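Local atomic coordinates of protein CT_858 (PDB entry 3DOR), a protein that is a secreted chlamydial protease, probably a serine-type endopeptidase, whose mature form is a dimer. Residues 383-388 with 413-418. Residues are numbered along the deposited sequence; the frame is centred on the assembly and turned at random.
With SO4 (sulfate ion), chain P.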
ATOM      1  N   THR B 383      15.506 -15.239  -8.255  1.00 35.40           N
ATOM      2  CA  THR B 383      14.774 -15.958  -9.291  1.00 38.01           C
ATOM      3  C   THR B 383      14.659 -15.057 -10.519  1.00 38.16           C
ATOM      4  O   THR B 383      14.783 -15.514 -11.650  1.00 38.74           O
ATOM      5  CB  THR B 383      13.360 -16.384  -8.824  1.00 38.70           C
ATOM      6  OG1 THR B 383      12.526 -15.232  -8.678  1.00 43.26           O
ATOM      7  CG2 THR B 383      13.437 -17.110  -7.502  1.00 39.01           C
ATOM      8  N   LEU B 384      14.454 -13.766 -10.286  1.00 37.48           N
ATOM      9  CA  LEU B 384      14.323 -12.803 -11.374  1.00 38.04           C
ATOM     10  C   LEU B 384      15.561 -12.762 -12.281  1.00 37.27           C
ATOM     11  O   LEU B 384      15.448 -12.676 -13.501  1.00 36.55           O
ATOM     12  CB  LEU B 384      14.083 -11.405 -10.792  1.00 38.09           C
ATOM     13  CG  LEU B 384      13.546 -10.284 -11.684  1.00 41.86           C
ATOM     14  CD1 LEU B 384      13.521  -9.000 -10.878  1.00 42.64           C
ATOM     15  CD2 LEU B 384      14.408 -10.094 -12.913  1.00 42.46           C
ATOM     16  N   LEU B 385      16.742 -12.824 -11.678  1.00 36.87           N
ATOM     17  CA  LEU B 385      17.986 -12.742 -12.434  1.00 37.84           C
ATOM     18  C   LEU B 385      18.678 -14.079 -12.597  1.00 39.66           C
ATOM     19  O   LEU B 385      19.831 -14.141 -13.019  1.00 38.76           O
ATOM     20  CB  LEU B 385      18.936 -11.763 -11.744  1.00 33.70           C
ATOM     21  CG  LEU B 385      18.317 -10.395 -11.446  1.00 33.64           C
ATOM     22  CD1 LEU B 385      19.261  -9.571 -10.569  1.00 31.15           C
ATOM     23  CD2 LEU B 385      18.009  -9.689 -12.770  1.00 31.91           C
ATOM     24  N   GLU B 386      17.969 -15.144 -12.260  1.00 43.22           N
ATOM     25  CA  GLU B 386      18.512 -16.488 -12.346  1.00 47.31           C
ATOM     26  C   GLU B 386      19.349 -16.745 -13.602  1.00 47.74           C
ATOM     27  O   GLU B 386      20.502 -17.170 -13.503  1.00 47.48           O
ATOM     28  CB  GLU B 386      17.369 -17.497 -12.274  1.00 50.50           C
ATOM     29  CG  GLU B 386      17.810 -18.915 -11.967  1.00 56.39           C
ATOM     30  CD  GLU B 386      16.638 -19.866 -11.851  1.00 59.21           C
ATOM     31  OE1 GLU B 386      15.706 -19.563 -11.072  1.00 60.11           O
ATOM     32  OE2 GLU B 386      16.651 -20.914 -12.537  1.00 61.66           O
ATOM     33  N   ASN B 387      18.785 -16.470 -14.776  1.00 47.34           N
ATOM     34  CA  ASN B 387      19.505 -16.726 -16.020  1.00 49.21           C
ATOM     35  C   ASN B 387      20.039 -15.517 -16.779  1.00 49.87           C
ATOM     36  O   ASN B 387      20.056 -15.507 -18.015  1.00 50.43           O
ATOM     37  CB  ASN B 387      18.627 -17.561 -16.952  1.00 49.89           C
ATOM     38  CG  ASN B 387      18.285 -18.914 -16.364  1.00 49.75           C
ATOM     39  OD1 ASN B 387      17.116 -19.259 -16.219  1.00 51.25           O
ATOM     40  ND2 ASN B 387      19.311 -19.688 -16.015  1.00 49.84           N
ATOM     41  N   VAL B 388      20.483 -14.502 -16.046  1.00 48.44           N
ATOM     42  CA  VAL B 388      21.033 -13.309 -16.668  1.00 45.95           C
ATOM     43  C   VAL B 388      22.549 -13.417 -16.639  1.00 45.71           C
ATOM     44  O   VAL B 388      23.150 -13.438 -15.564  1.00 45.82           O
ATOM     45  CB  VAL B 388      20.585 -12.033 -15.921  1.00 46.19           C
ATOM     46  CG1 VAL B 388      21.344 -10.821 -16.436  1.00 44.72           C
ATOM     47  CG2 VAL B 388      19.099 -11.828 -16.114  1.00 44.12           C
ATOM     48  N   GLU B 413      24.516  -8.473 -11.296  1.00 30.75           N
ATOM     49  CA  GLU B 413      25.365  -9.188 -10.356  1.00 32.15           C
ATOM     50  C   GLU B 413      25.286  -8.589  -8.956  1.00 31.74           C
ATOM     51  O   GLU B 413      25.359  -9.317  -7.969  1.00 31.93           O
ATOM     52  CB  GLU B 413      26.815  -9.196 -10.845  1.00 35.17           C
ATOM     53  CG  GLU B 413      27.029 -10.056 -12.087  1.00 40.36           C
ATOM     54  CD  GLU B 413      26.520 -11.480 -11.894  1.00 43.82           C
ATOM     55  OE1 GLU B 413      26.845 -12.084 -10.850  1.00 47.03           O
ATOM     56  OE2 GLU B 413      25.797 -11.999 -12.775  1.00 46.49           O
ATOM     57  N   TYR B 414      25.142  -7.268  -8.866  1.00 30.01           N
ATOM     58  CA  TYR B 414      25.027  -6.617  -7.562  1.00 29.92           C
ATOM     59  C   TYR B 414      23.737  -7.071  -6.896  1.00 29.28           C
ATOM     60  O   TYR B 414      23.727  -7.404  -5.712  1.00 28.45           O
ATOM     61  CB  TYR B 414      24.991  -5.089  -7.701  1.00 26.10           C
ATOM     62  CG  TYR B 414      26.338  -4.413  -7.805  1.00 28.36           C
ATOM     63  CD1 TYR B 414      26.464  -3.200  -8.480  1.00 28.69           C
ATOM     64  CD2 TYR B 414      27.478  -4.950  -7.197  1.00 26.56           C
ATOM     65  CE1 TYR B 414      27.679  -2.533  -8.548  1.00 27.39           C
ATOM     66  CE2 TYR B 414      28.705  -4.288  -7.260  1.00 26.02           C
ATOM     67  CZ  TYR B 414      28.793  -3.074  -7.939  1.00 29.63           C
ATOM     68  OH  TYR B 414      29.984  -2.380  -8.010  1.00 30.08           O
ATOM     69  N   LEU B 415      22.649  -7.071  -7.664  1.00 29.32           N
ATOM     70  CA  LEU B 415      21.346  -7.468  -7.147  1.00 29.71           C
ATOM     71  C   LEU B 415      21.344  -8.921  -6.657  1.00 30.50           C
ATOM     72  O   LEU B 415      20.736  -9.237  -5.630  1.00 29.65           O
ATOM     73  CB  LEU B 415      20.269  -7.248  -8.214  1.00 28.33           C
ATOM     74  CG  LEU B 415      20.004  -5.776  -8.553  1.00 29.26           C
ATOM     75  CD1 LEU B 415      19.139  -5.668  -9.800  1.00 27.86           C
ATOM     76  CD2 LEU B 415      19.332  -5.096  -7.376  1.00 24.18           C
ATOM     77  N   LYS B 416      22.030  -9.800  -7.378  1.00 30.49           N
ATOM     78  CA  LYS B 416      22.109 -11.196  -6.959  1.00 32.23           C
ATOM     79  C   LYS B 416      22.948 -11.313  -5.693  1.00 31.38           C
ATOM     80  O   LYS B 416      22.632 -12.093  -4.797  1.00 32.29           O
ATOM     81  CB  LYS B 416      22.693 -12.057  -8.077  1.00 31.93           C
ATOM     82  CG  LYS B 416      21.649 -12.395  -9.118  1.00 35.75           C
ATOM     83  CD  LYS B 416      22.194 -12.406 -10.527  1.00 39.53           C
ATOM     84  CE  LYS B 416      23.075 -13.598 -10.800  1.00 40.72           C
ATOM     85  NZ  LYS B 416      23.295 -13.709 -12.276  1.00 41.02           N
ATOM     86  N   SER B 417      24.014 -10.523  -5.618  1.00 31.29           N
ATOM     87  CA  SER B 417      24.874 -10.533  -4.445  1.00 31.29           C
ATOM     88  C   SER B 417      24.049 -10.067  -3.237  1.00 31.03           C
ATOM     89  O   SER B 417      24.171 -10.600  -2.135  1.00 31.04           O
ATOM     90  CB  SER B 417      26.070  -9.607  -4.670  1.00 31.93           C
ATOM     91  OG  SER B 417      26.824  -9.470  -3.481  1.00 34.28           O
ATOM     92  N   PHE B 418      23.193  -9.077  -3.457  1.00 30.43           N
ATOM     93  CA  PHE B 418      22.339  -8.565  -2.393  1.00 29.86           C
ATOM     94  C   PHE B 418      21.465  -9.690  -1.834  1.00 29.45           C
ATOM     95  O   PHE B 418      21.363  -9.870  -0.623  1.00 30.35           O
ATOM     96  CB  PHE B 418      21.437  -7.447  -2.931  1.00 27.23           C
ATOM     97  CG  PHE B 418      20.403  -6.971  -1.943  1.00 30.07           C
ATOM     98  CD1 PHE B 418      20.731  -6.034  -0.969  1.00 28.13           C
ATOM     99  CD2 PHE B 418      19.106  -7.475  -1.979  1.00 29.07           C
ATOM    100  CE1 PHE B 418      19.789  -5.598  -0.044  1.00 29.77           C
ATOM    101  CE2 PHE B 418      18.154  -7.050  -1.058  1.00 31.64           C
ATOM    102  CZ  PHE B 418      18.499  -6.104  -0.083  1.00 32.34           C
TER
HETATM  103  S   SO4 P 620      28.375 -12.633  -2.468  1.00 63.31           S
HETATM  104  O1  SO4 P 620      28.422 -11.505  -1.471  1.00 60.72           O
HETATM  105  O2  SO4 P 620      28.266 -12.049  -3.847  1.00 61.90           O
HETATM  106  O3  SO4 P 620      29.633 -13.457  -2.428  1.00 62.48           O
HETATM  107  O4  SO4 P 620      27.209 -13.497  -2.113  1.00 62.34           O
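S417 OG is gripped by two hydrogen bonds, one donated to sulfate O2 at 3.0 Å and one shared with Q421 NE2; the ion, probably from the crystallisation liquor, sits beside the interface, in which S417 takes no part. Within the interface, K416 NZ has a single salt bridge, to E413 OE2 at 3.1 Å, which it meets from above, 33° out of the carboxylate plane. V388 O is also near, 3.3 Å from K416 NZ, but the angle is too poor for a hydrogen bond, so this carbonyl may add a favourable electrostatic term. The lysine gets there by bending at chi2 (143°) and chi3 (73°), while E413 bends at its own chi2.

Beneath the charged tip, L385 lies obliquely across the aliphatic shaft of K416, with L385 CB 3.5 Å from K416 CD. L385 CD1 meets L415 CB at 3.5 Å, tighter than usual for two carbons. L415 also touches W381 and L398, and V388 packs on L409 and A412. L385 is the first residue to leave helical geometry after 372-384 and opens a type I turn closed by V388 N to L385 O at 3.1 Å. A partly exposed lysine thus lays its methylenes on a buried leucine while its amine reaches a carboxylate one turn back on its own helix. Here the turn after helix 372-384 packs against helix 409-428, with helix 391-398 alongside, in a helical cluster of the S41-family region.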